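Local coordinates for Alr2269 protein (Nostoc sp., PDB 3MC9), which probably takes part in outer-membrane beta-barrel biogenesis as a cyanobacterial Omp85 protein, through its periplasmic POTRA domains, at residues Q135-V143 against F166-L176. Residues are numbered along the deposited sequence; the frame is centred on the assembly and turned at random.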
ATOM      1  N   GLN A 135       3.387  -1.775  -9.118  1.00 41.03           N
ATOM      2  CA  GLN A 135       3.803  -0.387  -9.269  1.00 42.18           C
ATOM      3  C   GLN A 135       4.284   0.066  -7.913  1.00 41.89           C
ATOM      4  O   GLN A 135       3.476   0.267  -7.007  1.00 41.85           O
ATOM      5  CB  GLN A 135       2.639   0.480  -9.749  1.00 42.75           C
ATOM      6  CG  GLN A 135       2.994   1.945 -10.036  1.00 45.36           C
ATOM      7  CD  GLN A 135       4.296   2.134 -10.818  1.00 48.29           C
ATOM      8  OE1 GLN A 135       5.238   2.731 -10.308  1.00 52.36           O
ATOM      9  NE2 GLN A 135       4.345   1.643 -12.052  1.00 48.73           N
ATOM     10  N   PRO A 136       5.611   0.181  -7.742  1.00 42.20           N
ATOM     11  CA  PRO A 136       6.121   0.643  -6.460  1.00 42.09           C
ATOM     12  C   PRO A 136       5.561   2.012  -6.081  1.00 42.29           C
ATOM     13  O   PRO A 136       5.313   2.850  -6.950  1.00 42.55           O
ATOM     14  CB  PRO A 136       7.638   0.727  -6.684  1.00 43.16           C
ATOM     15  CG  PRO A 136       7.912  -0.150  -7.847  1.00 43.64           C
ATOM     16  CD  PRO A 136       6.687  -0.151  -8.689  1.00 42.62           C
ATOM     17  N   ASN A 137       5.355   2.225  -4.786  1.00 41.85           N
ATOM     18  CA  ASN A 137       4.951   3.543  -4.283  1.00 42.13           C
ATOM     19  C   ASN A 137       6.034   4.563  -4.621  1.00 43.55           C
ATOM     20  O   ASN A 137       7.210   4.202  -4.727  1.00 44.18           O
ATOM     21  CB  ASN A 137       4.783   3.517  -2.766  1.00 41.66           C
ATOM     22  CG  ASN A 137       3.462   2.910  -2.314  1.00 39.88           C
ATOM     23  OD1 ASN A 137       2.423   3.085  -2.950  1.00 40.46           O
ATOM     24  ND2 ASN A 137       3.499   2.215  -1.193  1.00 36.58           N
ATOM     25  N   PRO A 138       5.656   5.837  -4.776  1.00 45.23           N
ATOM     26  CA  PRO A 138       6.686   6.846  -4.952  1.00 45.82           C
ATOM     27  C   PRO A 138       7.393   7.131  -3.634  1.00 44.70           C
ATOM     28  O   PRO A 138       6.931   6.687  -2.578  1.00 43.56           O
ATOM     29  CB  PRO A 138       5.888   8.075  -5.377  1.00 46.28           C
ATOM     30  CG  PRO A 138       4.608   7.933  -4.639  1.00 45.22           C
ATOM     31  CD  PRO A 138       4.333   6.446  -4.568  1.00 45.04           C
ATOM     32  N   VAL A 139       8.502   7.857  -3.701  1.00 45.26           N
ATOM     33  CA  VAL A 139       9.209   8.309  -2.497  1.00 44.89           C
ATOM     34  C   VAL A 139       8.298   9.295  -1.772  1.00 44.13           C
ATOM     35  O   VAL A 139       7.734  10.184  -2.396  1.00 43.86           O
ATOM     36  CB  VAL A 139      10.542   8.998  -2.858  1.00 46.47           C
ATOM     37  CG1 VAL A 139      11.277   9.458  -1.604  1.00 47.01           C
ATOM     38  CG2 VAL A 139      11.426   8.056  -3.685  1.00 46.97           C
ATOM     39  N   LEU A 140       8.112   9.109  -0.466  1.00 43.85           N
ATOM     40  CA  LEU A 140       7.255  10.020   0.317  1.00 43.30           C
ATOM     41  C   LEU A 140       7.932  11.381   0.468  1.00 44.84           C
ATOM     42  O   LEU A 140       8.997  11.490   1.094  1.00 45.64           O
ATOM     43  CB  LEU A 140       6.933   9.427   1.692  1.00 41.93           C
ATOM     44  CG  LEU A 140       6.028  10.251   2.610  1.00 40.45           C
ATOM     45  CD1 LEU A 140       4.607  10.370   2.034  1.00 38.09           C
ATOM     46  CD2 LEU A 140       5.995   9.649   3.993  1.00 36.88           C
ATOM     47  N   SER A 141       7.328  12.415  -0.112  1.00 45.54           N
ATOM     48  CA  SER A 141       7.849  13.769   0.048  1.00 46.94           C
ATOM     49  C   SER A 141       7.177  14.457   1.231  1.00 46.91           C
ATOM     50  O   SER A 141       7.849  15.134   2.019  1.00 47.87           O
ATOM     51  CB  SER A 141       7.679  14.599  -1.228  1.00 48.36           C
ATOM     52  OG  SER A 141       6.324  14.675  -1.623  1.00 47.51           O
ATOM     53  N   LYS A 142       5.860  14.289   1.362  1.00 45.79           N
ATOM     54  CA  LYS A 142       5.163  14.833   2.518  1.00 44.92           C
ATOM     55  C   LYS A 142       3.759  14.281   2.797  1.00 42.74           C
ATOM     56  O   LYS A 142       3.128  13.671   1.934  1.00 41.78           O
ATOM     57  CB  LYS A 142       5.145  16.361   2.426  1.00 47.49           C
ATOM     58  CG  LYS A 142       3.898  16.999   1.899  1.00 49.41           C
ATOM     59  CD  LYS A 142       3.564  18.219   2.729  1.00 52.66           C
ATOM     60  CE  LYS A 142       4.004  19.511   2.102  1.00 55.92           C
ATOM     61  NZ  LYS A 142       3.451  20.634   2.918  1.00 58.36           N
ATOM     62  N   VAL A 143       3.316  14.473   4.042  1.00 41.06           N
ATOM     63  CA  VAL A 143       1.956  14.163   4.465  1.00 39.65           C
ATOM     64  C   VAL A 143       1.234  15.456   4.868  1.00 40.71           C
ATOM     65  O   VAL A 143       1.744  16.238   5.671  1.00 41.26           O
ATOM     66  CB  VAL A 143       1.918  13.131   5.637  1.00 38.34           C
ATOM     67  CG1 VAL A 143       0.493  12.875   6.086  1.00 35.23           C
ATOM     68  CG2 VAL A 143       2.571  11.823   5.220  1.00 36.13           C
ATOM     69  N   PHE A 166       5.341  12.302  10.684  1.00 40.22           N
ATOM     70  CA  PHE A 166       5.670  11.548   9.478  1.00 40.64           C
ATOM     71  C   PHE A 166       7.073  11.870   8.904  1.00 43.23           C
ATOM     72  O   PHE A 166       7.577  11.145   8.047  1.00 43.54           O
ATOM     73  CB  PHE A 166       4.571  11.790   8.426  1.00 39.43           C
ATOM     74  CG  PHE A 166       3.234  11.196   8.804  1.00 37.52           C
ATOM     75  CD1 PHE A 166       3.005   9.824   8.659  1.00 36.61           C
ATOM     76  CD2 PHE A 166       2.204  11.989   9.303  1.00 36.70           C
ATOM     77  CE1 PHE A 166       1.771   9.258   9.015  1.00 35.37           C
ATOM     78  CE2 PHE A 166       0.950  11.426   9.666  1.00 34.98           C
ATOM     79  CZ  PHE A 166       0.744  10.060   9.522  1.00 35.15           C
ATOM     80  N   ARG A 167       7.695  12.935   9.408  1.00 45.60           N
ATOM     81  CA  ARG A 167       9.004  13.431   8.942  1.00 48.68           C
ATOM     82  C   ARG A 167      10.016  12.322   8.657  1.00 49.00           C
ATOM     83  O   ARG A 167      10.646  12.295   7.604  1.00 49.88           O
ATOM     84  CB  ARG A 167       9.615  14.366   9.999  1.00 50.69           C
ATOM     85  CG  ARG A 167      10.492  15.432   9.446  1.00 55.81           C
ATOM     86  CD  ARG A 167      11.161  16.227  10.562  1.00 61.50           C
ATOM     87  NE  ARG A 167      10.277  17.250  11.135  1.00 64.34           N
ATOM     88  CZ  ARG A 167       9.971  17.380  12.429  1.00 66.80           C
ATOM     89  NH1 ARG A 167      10.462  16.551  13.349  1.00 68.41           N
ATOM     90  NH2 ARG A 167       9.160  18.359  12.809  1.00 68.14           N
ATOM     91  N   ALA A 168      10.149  11.419   9.619  1.00 48.83           N
ATOM     92  CA  ALA A 168      11.105  10.329   9.576  1.00 49.71           C
ATOM     93  C   ALA A 168      10.948   9.427   8.348  1.00 48.61           C
ATOM     94  O   ALA A 168      11.900   8.779   7.940  1.00 49.68           O
ATOM     95  CB  ALA A 168      10.982   9.495  10.867  1.00 50.10           C
ATOM     96  N   GLN A 169       9.746   9.371   7.775  1.00 46.53           N
ATOM     97  CA  GLN A 169       9.491   8.549   6.591  1.00 45.49           C
ATOM     98  C   GLN A 169       9.757   9.318   5.284  1.00 45.44           C
ATOM     99  O   GLN A 169       9.736   8.736   4.212  1.00 44.80           O
ATOM    100  CB  GLN A 169       8.049   8.006   6.617  1.00 43.90           C
ATOM    101  CG  GLN A 169       7.652   7.269   7.916  1.00 42.89           C
ATOM    102  CD  GLN A 169       6.177   6.846   7.947  1.00 40.78           C
ATOM    103  OE1 GLN A 169       5.565   6.573   6.903  1.00 39.51           O
ATOM    104  NE2 GLN A 169       5.596   6.798   9.153  1.00 35.57           N
ATOM    105  N   TYR A 170      10.000  10.624   5.382  1.00 46.25           N
ATOM    106  CA  TYR A 170      10.248  11.476   4.211  1.00 47.27           C
ATOM    107  C   TYR A 170      11.557  11.092   3.523  1.00 48.37           C
ATOM    108  O   TYR A 170      12.529  10.756   4.186  1.00 49.12           O
ATOM    109  CB  TYR A 170      10.324  12.958   4.607  1.00 48.22           C
ATOM    110  CG  TYR A 170       9.011  13.608   5.035  1.00 48.24           C
ATOM    111  CD1 TYR A 170       7.862  12.851   5.302  1.00 46.53           C
ATOM    112  CD2 TYR A 170       8.933  14.991   5.206  1.00 49.38           C
ATOM    113  CE1 TYR A 170       6.676  13.459   5.688  1.00 46.43           C
ATOM    114  CE2 TYR A 170       7.749  15.604   5.606  1.00 49.50           C
ATOM    115  CZ  TYR A 170       6.626  14.834   5.843  1.00 47.42           C
ATOM    116  OH  TYR A 170       5.452  15.436   6.233  1.00 47.86           O
ATOM    117  N   GLY A 171      11.567  11.141   2.194  1.00 48.77           N
ATOM    118  CA  GLY A 171      12.783  10.871   1.408  1.00 50.44           C
ATOM    119  C   GLY A 171      13.045   9.390   1.163  1.00 50.36           C
ATOM    120  O   GLY A 171      14.081   9.017   0.622  1.00 51.83           O
ATOM    121  N   LYS A 172      12.098   8.546   1.565  1.00 49.23           N
ATOM    122  CA  LYS A 172      12.158   7.110   1.318  1.00 48.92           C
ATOM    123  C   LYS A 172      10.865   6.664   0.671  1.00 46.84           C
ATOM    124  O   LYS A 172       9.834   7.340   0.779  1.00 45.56           O
ATOM    125  CB  LYS A 172      12.325   6.349   2.627  1.00 49.60           C
ATOM    126  CG  LYS A 172      13.769   6.208   3.098  1.00 52.82           C
ATOM    127  CD  LYS A 172      13.833   5.432   4.410  1.00 54.92           C
ATOM    128  CE  LYS A 172      13.139   6.175   5.552  1.00 54.07           C
ATOM    129  NZ  LYS A 172      12.996   5.305   6.739  1.00 55.03           N
ATOM    130  N   ILE A 173      10.919   5.506   0.017  1.00 45.85           N
ATOM    131  CA  ILE A 173       9.741   4.955  -0.637  1.00 43.93           C
ATOM    132  C   ILE A 173       8.617   4.873   0.400  1.00 41.83           C
ATOM    133  O   ILE A 173       8.844   4.515   1.551  1.00 41.13           O
ATOM    134  CB  ILE A 173      10.022   3.582  -1.332  1.00 45.22           C
ATOM    135  CG1 ILE A 173       8.755   3.069  -2.031  1.00 44.85           C
ATOM    136  CG2 ILE A 173      10.583   2.538  -0.353  1.00 44.29           C
ATOM    137  CD1 ILE A 173       8.913   1.700  -2.665  1.00 46.71           C
ATOM    138  N   LEU A 174       7.424   5.264  -0.020  1.00 40.12           N
ATOM    139  CA  LEU A 174       6.250   5.261   0.831  1.00 38.77           C
ATOM    140  C   LEU A 174       5.901   3.831   1.177  1.00 38.88           C
ATOM    141  O   LEU A 174       5.720   3.009   0.288  1.00 39.08           O
ATOM    142  CB  LEU A 174       5.057   5.937   0.132  1.00 37.77           C
ATOM    143  CG  LEU A 174       3.684   5.827   0.816  1.00 37.97           C
ATOM    144  CD1 LEU A 174       3.683   6.485   2.203  1.00 36.21           C
ATOM    145  CD2 LEU A 174       2.566   6.410  -0.058  1.00 38.01           C
ATOM    146  N   ASN A 175       5.823   3.543   2.473  1.00 38.59           N
ATOM    147  CA  ASN A 175       5.260   2.284   2.935  1.00 39.24           C
ATOM    148  C   ASN A 175       3.997   2.500   3.748  1.00 38.19           C
ATOM    149  O   ASN A 175       4.022   3.162   4.786  1.00 37.09           O
ATOM    150  CB  ASN A 175       6.262   1.496   3.755  1.00 40.35           C
ATOM    151  CG  ASN A 175       5.756   0.103   4.096  1.00 41.93           C
ATOM    152  OD1 ASN A 175       4.913  -0.054   4.961  1.00 39.66           O
ATOM    153  ND2 ASN A 175       6.287  -0.915   3.411  1.00 43.45           N
ATOM    154  N   LEU A 176       2.913   1.881   3.293  1.00 38.14           N
ATOM    155  CA  LEU A 176       1.585   2.121   3.844  1.00 37.63           C
ATOM    156  C   LEU A 176       1.385   1.548   5.244  1.00 38.33           C
ATOM    157  O   LEU A 176       0.529   2.023   5.987  1.00 37.04           O
ATOM    158  CB  LEU A 176       0.525   1.587   2.891  1.00 37.72           C
ATOM    159  CG  LEU A 176       0.590   2.291   1.531  1.00 37.93           C
ATOM    160  CD1 LEU A 176      -0.126   1.474   0.474  1.00 38.38           C
ATOM    161  CD2 LEU A 176       0.021   3.722   1.611  1.00 35.86           C
TER
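L140 and L174 meet where the linker between two successive POTRA domains, leaving strand 127-136 for strand 142-146, runs beside the loop that joins helices 161-166 and 176-192 of the second domain. The site illustrates how backbone bonds and apolar packing together join an interdomain linker to a loop of the following domain. Overall the two backbones run in opposite senses, but they cross steeply at V139 and I173, a single bridge flanked by two backbone bonds, L174 N to P138 O (3.0 Å) and L140 N to K172 O (2.8 Å). A third, from G171 N to L140 O, extends the link into the type II turn Q169-K172.

L140 puts CG anti to its own N (chi1 -179°), which carries its two methyls to separate partners in the loop: CD1 lies 4.0 Å from L174 CD1, and CD2 reaches Q169 CB at 3.7 Å. V212 of strand 211-217 also touches this buried leucine. Nearer the first domain, N137 ND2 donates to L174 O at 2.8 Å, approaching from above the carbonyl plane, while the CB atoms of N137 and L174 pack together.

At the other end, the Y170 ring lies flat against the linker. S141 O and K142 CA sit over one face, and R167 CA stands over the other. The hydroxyl is gripped twice: D163 OD1 shares a hydrogen bond with it, and V143 N donates to Y170 OH across 3.2 Å, nearly straight at 173°.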